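Local coordinates for C381 turret protein (Sulfolobus turreted icosahedral virus, PDB 4IND) that probably builds the pentameric turrets on the capsid of an archaeal virus, each chain folding into three jelly-roll domains in a row, at residues Y168-M182 / L227-F241. Sequence-based numbering, arbitrary orientation.
With 2HP (dihydrogenphosphate ion), chain V; 2HP (dihydrogenphosphate ion), chain U; 2HP (dihydrogenphosphate ion), chain B; 2HP (dihydrogenphosphate ion), chain Y.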
loop_
_atom_site.group_PDB
_atom_site.type_symbol
_atom_site.label_atom_id
_atom_site.label_comp_id
_atom_site.label_asym_id
_atom_site.label_seq_id
_atom_site.Cartn_x
_atom_site.Cartn_y
_atom_site.Cartn_z
ATOM N N TYR A 168 7.163 -29.805 -15.030
ATOM C CA TYR A 168 7.489 -28.402 -14.833
ATOM C C TYR A 168 6.263 -27.661 -14.387
ATOM O O TYR A 168 5.154 -27.987 -14.796
ATOM C CB TYR A 168 7.950 -27.774 -16.158
ATOM C CG TYR A 168 9.202 -28.378 -16.737
ATOM C CD1 TYR A 168 10.450 -28.023 -16.268
ATOM C CD2 TYR A 168 9.124 -29.311 -17.766
ATOM C CE1 TYR A 168 11.596 -28.583 -16.798
ATOM C CE2 TYR A 168 10.258 -29.871 -18.306
ATOM C CZ TYR A 168 11.492 -29.506 -17.813
ATOM O OH TYR A 168 12.626 -30.059 -18.346
ATOM N N ILE A 169 6.469 -26.642 -13.561
ATOM C CA ILE A 169 5.422 -25.670 -13.283
ATOM C C ILE A 169 6.095 -24.303 -13.391
ATOM O O ILE A 169 7.149 -24.093 -12.826
ATOM C CB ILE A 169 4.830 -25.854 -11.880
ATOM C CG1 ILE A 169 4.328 -27.289 -11.705
ATOM C CG2 ILE A 169 3.689 -24.853 -11.641
ATOM C CD1 ILE A 169 3.743 -27.589 -10.330
ATOM N N SER A 170 5.520 -23.394 -14.170
ATOM C CA SER A 170 6.058 -22.033 -14.229
ATOM C C SER A 170 4.990 -21.043 -13.800
ATOM O O SER A 170 3.804 -21.296 -13.977
ATOM C CB SER A 170 6.502 -21.688 -15.653
ATOM O OG SER A 170 7.554 -22.526 -16.069
ATOM N N PHE A 171 5.414 -19.900 -13.269
ATOM C CA PHE A 171 4.476 -18.827 -12.951
ATOM C C PHE A 171 5.222 -17.499 -12.863
ATOM O O PHE A 171 6.432 -17.482 -12.686
ATOM C CB PHE A 171 3.690 -19.142 -11.665
ATOM C CG PHE A 171 4.517 -19.747 -10.568
ATOM C CD1 PHE A 171 5.210 -18.946 -9.670
ATOM C CD2 PHE A 171 4.591 -21.119 -10.420
ATOM C CE1 PHE A 171 5.976 -19.503 -8.653
ATOM C CE2 PHE A 171 5.352 -21.686 -9.402
ATOM C CZ PHE A 171 6.048 -20.878 -8.516
ATOM N N ARG A 172 4.504 -16.396 -13.026
ATOM C CA ARG A 172 5.104 -15.063 -12.937
ATOM C C ARG A 172 4.804 -14.501 -11.565
ATOM O O ARG A 172 3.667 -14.564 -11.110
ATOM C CB ARG A 172 4.502 -14.118 -13.995
ATOM C CG ARG A 172 5.078 -12.719 -13.936
ATOM C CD ARG A 172 4.125 -11.618 -14.394
ATOM N NE ARG A 172 3.023 -11.401 -13.455
ATOM C CZ ARG A 172 2.051 -10.512 -13.667
ATOM N NH1 ARG A 172 2.047 -9.782 -14.784
ATOM N NH2 ARG A 172 1.068 -10.353 -12.788
ATOM N N LEU A 173 5.816 -13.953 -10.898
ATOM C CA LEU A 173 5.606 -13.283 -9.614
ATOM C C LEU A 173 6.035 -11.839 -9.736
ATOM O O LEU A 173 7.137 -11.567 -10.211
ATOM C CB LEU A 173 6.430 -13.950 -8.514
ATOM C CG LEU A 173 6.162 -15.425 -8.264
ATOM C CD1 LEU A 173 7.073 -15.933 -7.144
ATOM C CD2 LEU A 173 4.699 -15.641 -7.896
ATOM N N ARG A 174 5.192 -10.907 -9.308
ATOM C CA ARG A 174 5.598 -9.508 -9.352
ATOM C C ARG A 174 6.472 -9.267 -8.130
ATOM O O ARG A 174 6.625 -10.155 -7.300
ATOM C CB ARG A 174 4.381 -8.602 -9.312
ATOM C CG ARG A 174 3.548 -8.837 -8.071
ATOM C CD ARG A 174 2.665 -7.657 -7.771
ATOM N NE ARG A 174 1.859 -7.917 -6.590
ATOM C CZ ARG A 174 0.642 -8.454 -6.604
ATOM N NH1 ARG A 174 0.054 -8.791 -7.753
ATOM N NH2 ARG A 174 0.010 -8.647 -5.452
ATOM N N LYS A 175 7.015 -8.069 -8.003
ATOM C CA LYS A 175 7.952 -7.773 -6.920
ATOM C C LYS A 175 7.400 -8.155 -5.558
ATOM O O LYS A 175 6.215 -7.977 -5.258
ATOM C CB LYS A 175 8.365 -6.291 -6.928
ATOM C CG LYS A 175 7.251 -5.310 -6.572
ATOM C CD LYS A 175 7.699 -3.857 -6.829
ATOM C CE LYS A 175 6.658 -2.846 -6.360
ATOM N NZ LYS A 175 6.572 -2.825 -4.864
ATOM N N GLY A 176 8.279 -8.687 -4.720
ATOM C CA GLY A 176 7.890 -9.135 -3.391
ATOM C C GLY A 176 8.806 -10.254 -2.944
ATOM O O GLY A 176 9.702 -10.654 -3.677
ATOM N N THR A 177 8.613 -10.735 -1.722
ATOM C CA THR A 177 9.271 -11.952 -1.288
ATOM C C THR A 177 8.195 -12.998 -1.098
ATOM O O THR A 177 7.110 -12.697 -0.589
ATOM C CB THR A 177 10.041 -11.716 0.027
ATOM O OG1 THR A 177 11.043 -10.713 -0.196
ATOM C CG2 THR A 177 10.709 -13.015 0.501
ATOM N N TYR A 178 8.474 -14.220 -1.540
ATOM C CA TYR A 178 7.479 -15.276 -1.516
ATOM C C TYR A 178 7.968 -16.549 -0.868
ATOM O O TYR A 178 9.139 -16.909 -0.975
ATOM C CB TYR A 178 7.075 -15.625 -2.937
ATOM C CG TYR A 178 6.446 -14.490 -3.706
ATOM C CD1 TYR A 178 5.070 -14.401 -3.850
ATOM C CD2 TYR A 178 7.230 -13.508 -4.292
ATOM C CE1 TYR A 178 4.480 -13.364 -4.579
ATOM C CE2 TYR A 178 6.652 -12.464 -5.026
ATOM C CZ TYR A 178 5.288 -12.395 -5.153
ATOM O OH TYR A 178 4.707 -11.381 -5.886
ATOM N N ALA A 179 7.049 -17.242 -0.214
ATOM C CA ALA A 179 7.307 -18.596 0.260
ATOM C C ALA A 179 6.747 -19.546 -0.787
ATOM O O ALA A 179 5.644 -19.337 -1.296
ATOM C CB ALA A 179 6.654 -18.834 1.596
ATOM N N ILE A 180 7.511 -20.582 -1.123
ATOM C CA ILE A 180 6.988 -21.659 -1.952
ATOM C C ILE A 180 7.060 -22.921 -1.106
ATOM O O ILE A 180 8.146 -23.357 -0.723
ATOM C CB ILE A 180 7.820 -21.840 -3.203
ATOM C CG1 ILE A 180 7.723 -20.585 -4.071
ATOM C CG2 ILE A 180 7.342 -23.065 -3.977
ATOM C CD1 ILE A 180 8.701 -20.583 -5.241
ATOM N N LYS A 181 5.896 -23.465 -0.773
ATOM C CA LYS A 181 5.804 -24.611 0.105
ATOM C C LYS A 181 5.260 -25.787 -0.699
ATOM O O LYS A 181 4.254 -25.665 -1.418
ATOM C CB LYS A 181 4.900 -24.308 1.312
ATOM C CG LYS A 181 4.875 -25.419 2.361
ATOM C CD LYS A 181 3.811 -25.169 3.434
ATOM C CE LYS A 181 4.094 -23.886 4.224
ATOM N NZ LYS A 181 3.101 -23.719 5.341
ATOM N N MET A 182 5.928 -26.927 -0.595
ATOM C CA MET A 182 5.461 -28.111 -1.290
ATOM C C MET A 182 5.431 -29.332 -0.378
ATOM O O MET A 182 6.441 -30.009 -0.196
ATOM C CB MET A 182 6.312 -28.347 -2.542
ATOM C CG MET A 182 6.333 -27.137 -3.461
ATOM S SD MET A 182 7.690 -27.112 -4.637
ATOM C CE MET A 182 7.503 -28.730 -5.386
ATOM N N LEU A 227 10.152 -26.079 1.782
ATOM C CA LEU A 227 9.765 -24.696 2.038
ATOM C C LEU A 227 10.970 -23.844 1.729
ATOM O O LEU A 227 11.973 -23.877 2.454
ATOM C CB LEU A 227 9.354 -24.510 3.506
ATOM C CG LEU A 227 9.044 -23.068 3.930
ATOM C CD1 LEU A 227 8.045 -22.436 2.962
ATOM C CD2 LEU A 227 8.515 -22.996 5.348
ATOM N N VAL A 228 10.889 -23.104 0.640
ATOM C CA VAL A 228 11.962 -22.194 0.253
ATOM C C VAL A 228 11.385 -20.807 -0.023
ATOM O O VAL A 228 10.179 -20.641 -0.056
ATOM C CB VAL A 228 12.731 -22.711 -0.973
ATOM C CG1 VAL A 228 13.359 -24.054 -0.662
ATOM C CG2 VAL A 228 11.801 -22.823 -2.170
ATOM N N TYR A 229 12.249 -19.813 -0.179
ATOM C CA TYR A 229 11.773 -18.451 -0.325
ATOM C C TYR A 229 12.501 -17.786 -1.480
ATOM O O TYR A 229 13.685 -18.022 -1.680
ATOM C CB TYR A 229 12.027 -17.670 0.976
ATOM C CG TYR A 229 11.442 -18.290 2.225
ATOM C CD1 TYR A 229 10.163 -17.971 2.654
ATOM C CD2 TYR A 229 12.178 -19.174 2.991
ATOM C CE1 TYR A 229 9.635 -18.525 3.828
ATOM C CE2 TYR A 229 11.652 -19.738 4.152
ATOM C CZ TYR A 229 10.375 -19.411 4.552
ATOM O OH TYR A 229 9.838 -19.954 5.690
ATOM N N LEU A 230 11.798 -16.942 -2.227
ATOM C CA LEU A 230 12.399 -16.186 -3.318
ATOM C C LEU A 230 12.199 -14.721 -3.070
ATOM O O LEU A 230 11.070 -14.287 -2.833
ATOM C CB LEU A 230 11.685 -16.498 -4.647
ATOM C CG LEU A 230 11.811 -17.884 -5.230
ATOM C CD1 LEU A 230 11.021 -17.947 -6.559
ATOM C CD2 LEU A 230 13.265 -18.146 -5.468
ATOM N N LYS A 231 13.277 -13.951 -3.145
ATOM C CA LYS A 231 13.113 -12.507 -3.173
ATOM C C LYS A 231 13.021 -12.024 -4.617
ATOM O O LYS A 231 14.008 -12.026 -5.356
ATOM C CB LYS A 231 14.240 -11.790 -2.444
ATOM C CG LYS A 231 14.043 -10.264 -2.488
ATOM C CD LYS A 231 15.118 -9.485 -1.742
ATOM C CE LYS A 231 14.744 -8.008 -1.773
ATOM N NZ LYS A 231 15.726 -7.148 -1.085
ATOM N N ILE A 232 11.825 -11.645 -5.038
ATOM C CA ILE A 232 11.648 -11.140 -6.394
ATOM C C ILE A 232 11.828 -9.628 -6.361
ATOM O O ILE A 232 10.944 -8.905 -5.923
ATOM C CB ILE A 232 10.258 -11.487 -6.940
ATOM C CG1 ILE A 232 10.027 -13.008 -6.866
ATOM C CG2 ILE A 232 10.092 -10.959 -8.385
ATOM C CD1 ILE A 232 10.967 -13.812 -7.795
ATOM N N THR A 233 12.992 -9.161 -6.784
ATOM C CA THR A 233 13.239 -7.723 -6.898
ATOM C C THR A 233 12.212 -7.133 -7.860
ATOM O O THR A 233 11.684 -6.042 -7.642
ATOM C CB THR A 233 14.631 -7.466 -7.444
ATOM O OG1 THR A 233 15.593 -7.933 -6.497
ATOM C CG2 THR A 233 14.856 -5.974 -7.710
ATOM N N GLY A 234 11.923 -7.873 -8.920
ATOM C CA GLY A 234 10.995 -7.399 -9.932
ATOM C C GLY A 234 11.540 -7.392 -11.344
ATOM O O GLY A 234 10.766 -7.288 -12.312
ATOM N N ASP A 235 12.864 -7.495 -11.492
ATOM C CA ASP A 235 13.437 -7.488 -12.829
ATOM C C ASP A 235 13.492 -8.887 -13.440
ATOM O O ASP A 235 13.703 -9.034 -14.637
ATOM C CB ASP A 235 14.798 -6.750 -12.917
ATOM C CG ASP A 235 15.802 -7.191 -11.837
ATOM O OD1 ASP A 235 15.423 -7.896 -10.875
ATOM O OD2 ASP A 235 16.987 -6.809 -11.946
ATOM N N TYR A 236 13.275 -9.904 -12.614
ATOM C CA TYR A 236 13.149 -11.280 -13.085
ATOM C C TYR A 236 11.946 -11.894 -12.412
ATOM O O TYR A 236 11.983 -12.212 -11.240
ATOM C CB TYR A 236 14.428 -12.073 -12.774
ATOM C CG TYR A 236 15.600 -11.580 -13.581
ATOM C CD1 TYR A 236 15.877 -12.111 -14.830
ATOM C CD2 TYR A 236 16.393 -10.543 -13.119
ATOM C CE1 TYR A 236 16.923 -11.642 -15.584
ATOM C CE2 TYR A 236 17.459 -10.062 -13.872
ATOM C CZ TYR A 236 17.714 -10.616 -15.103
ATOM O OH TYR A 236 18.762 -10.144 -15.864
ATOM N N GLU A 237 10.855 -12.051 -13.153
ATOM C CA GLU A 237 9.598 -12.400 -12.512
ATOM C C GLU A 237 9.141 -13.808 -12.838
ATOM O O GLU A 237 8.265 -14.332 -12.172
ATOM C CB GLU A 237 8.506 -11.383 -12.887
ATOM C CG GLU A 237 8.895 -9.961 -12.498
ATOM C CD GLU A 237 7.778 -8.934 -12.653
ATOM O OE1 GLU A 237 6.639 -9.314 -12.986
ATOM O OE2 GLU A 237 8.057 -7.723 -12.459
ATOM N N ASP A 238 9.712 -14.404 -13.875
ATOM C CA ASP A 238 9.259 -15.734 -14.272
ATOM C C ASP A 238 9.991 -16.822 -13.488
ATOM O O ASP A 238 11.217 -16.946 -13.526
ATOM C CB ASP A 238 9.349 -15.931 -15.787
ATOM C CG ASP A 238 8.256 -15.151 -16.551
ATOM O OD1 ASP A 238 7.049 -15.472 -16.417
ATOM O OD2 ASP A 238 8.604 -14.212 -17.287
ATOM N N VAL A 239 9.217 -17.574 -12.731
ATOM C CA VAL A 239 9.767 -18.610 -11.850
ATOM C C VAL A 239 9.499 -19.972 -12.484
ATOM O O VAL A 239 8.419 -20.205 -13.035
ATOM C CB VAL A 239 9.133 -18.528 -10.466
ATOM C CG1 VAL A 239 9.658 -19.642 -9.550
ATOM C CG2 VAL A 239 9.392 -17.151 -9.853
ATOM N N LYS A 240 10.479 -20.864 -12.416
ATOM C CA LYS A 240 10.311 -22.208 -12.984
ATOM C C LYS A 240 10.622 -23.302 -11.969
ATOM O O LYS A 240 11.703 -23.325 -11.377
ATOM C CB LYS A 240 11.203 -22.351 -14.205
ATOM C CG LYS A 240 11.054 -23.667 -14.929
ATOM C CD LYS A 240 11.958 -23.682 -16.148
ATOM C CE LYS A 240 11.973 -25.037 -16.813
ATOM N NZ LYS A 240 12.949 -25.069 -17.944
ATOM N N PHE A 241 9.665 -24.200 -11.760
ATOM C CA PHE A 241 9.890 -25.366 -10.912
ATOM C C PHE A 241 10.077 -26.568 -11.836
ATOM O O PHE A 241 9.302 -26.753 -12.769
ATOM C CB PHE A 241 8.701 -25.583 -9.988
ATOM C CG PHE A 241 8.610 -26.983 -9.454
ATOM C CD1 PHE A 241 9.549 -27.455 -8.554
ATOM C CD2 PHE A 241 7.589 -27.830 -9.868
ATOM C CE1 PHE A 241 9.477 -28.747 -8.062
ATOM C CE2 PHE A 241 7.496 -29.123 -9.378
ATOM C CZ PHE A 241 8.455 -29.590 -8.473
HETATM P P 2HP V . 11.600 -12.450 -16.761
HETATM O O1 2HP V . 12.531 -13.402 -15.955
HETATM O O2 2HP V . 10.594 -11.789 -15.873
HETATM O O3 2HP V . 10.712 -13.269 -17.632
HETATM O O4 2HP V . 12.359 -11.418 -17.637
HETATM P P 2HP U . -1.577 -11.806 -10.307
HETATM O O1 2HP U . -0.089 -11.681 -10.098
HETATM O O2 2HP U . -1.677 -11.534 -11.776
HETATM O O3 2HP U . -2.300 -10.716 -9.455
HETATM O O4 2HP U . -2.144 -13.235 -10.034
HETATM P P 2HP B . 16.227 -7.650 2.432
HETATM O O1 2HP B . 17.095 -8.211 3.517
HETATM O O2 2HP B . 15.464 -8.854 1.958
HETATM O O3 2HP B . 17.129 -7.036 1.307
HETATM O O4 2HP B . 15.205 -6.617 2.990
HETATM P P 2HP Y . -0.638 -23.199 5.935
HETATM O O1 2HP Y . 0.289 -23.282 7.185
HETATM O O2 2HP Y . -0.991 -21.780 5.617
HETATM O O3 2HP Y . -1.972 -23.799 6.218
HETATM O O4 2HP Y . 0.071 -23.886 4.734
HETATM O O HOH W 1 6.814 -6.021 -10.079
#
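Phe171, its partner across the ladder, and Leu173, just beyond the ladder's end, both pack on Val239. Val239 sets CG1 anti to its backbone N (chi1 178°), bringing it 3.8 Å from Phe171 CE1, while its other methyl, CG2, meets Leu173 CD1. That same leucine methyl lies over one face of the Tyr178 ring, whose CD2 packs 3.8 Å from Ile232 CG1. Branched aliphatic chains suit this layer because their methyls pack against the rings of Phe171 and Tyr178; Ile180 CD1 and Leu230 CD1 continue it. Tyr178 can be buried since its OH donates to Arg174 O (2.7 Å), from above the carbonyl plane. In one of its two modelled conformers Met182 places SD over the Phe241 ring.

Two antiparallel ladders carry these side chains: Val239 N bonds Phe171 O at 2.8 Å, and Tyr178 N bonds Leu230 O. The register shifts by two through the intervening loops. Gly176 opens the second ladder; at its phi of 152° a CB would jam against the preceding carbonyl O and crowd Tyr178 CE2. Glu237 N donates to a dihydrogenphosphate (2.7 Å to O2) that Lys181 and Arg154 of a neighbouring subunit also hold. Strands 168-172 and 238-243 belong to one sheet, 176-187 and 221-232 to the other, enclosing the core of the turret protein's middle jelly-roll sandwich.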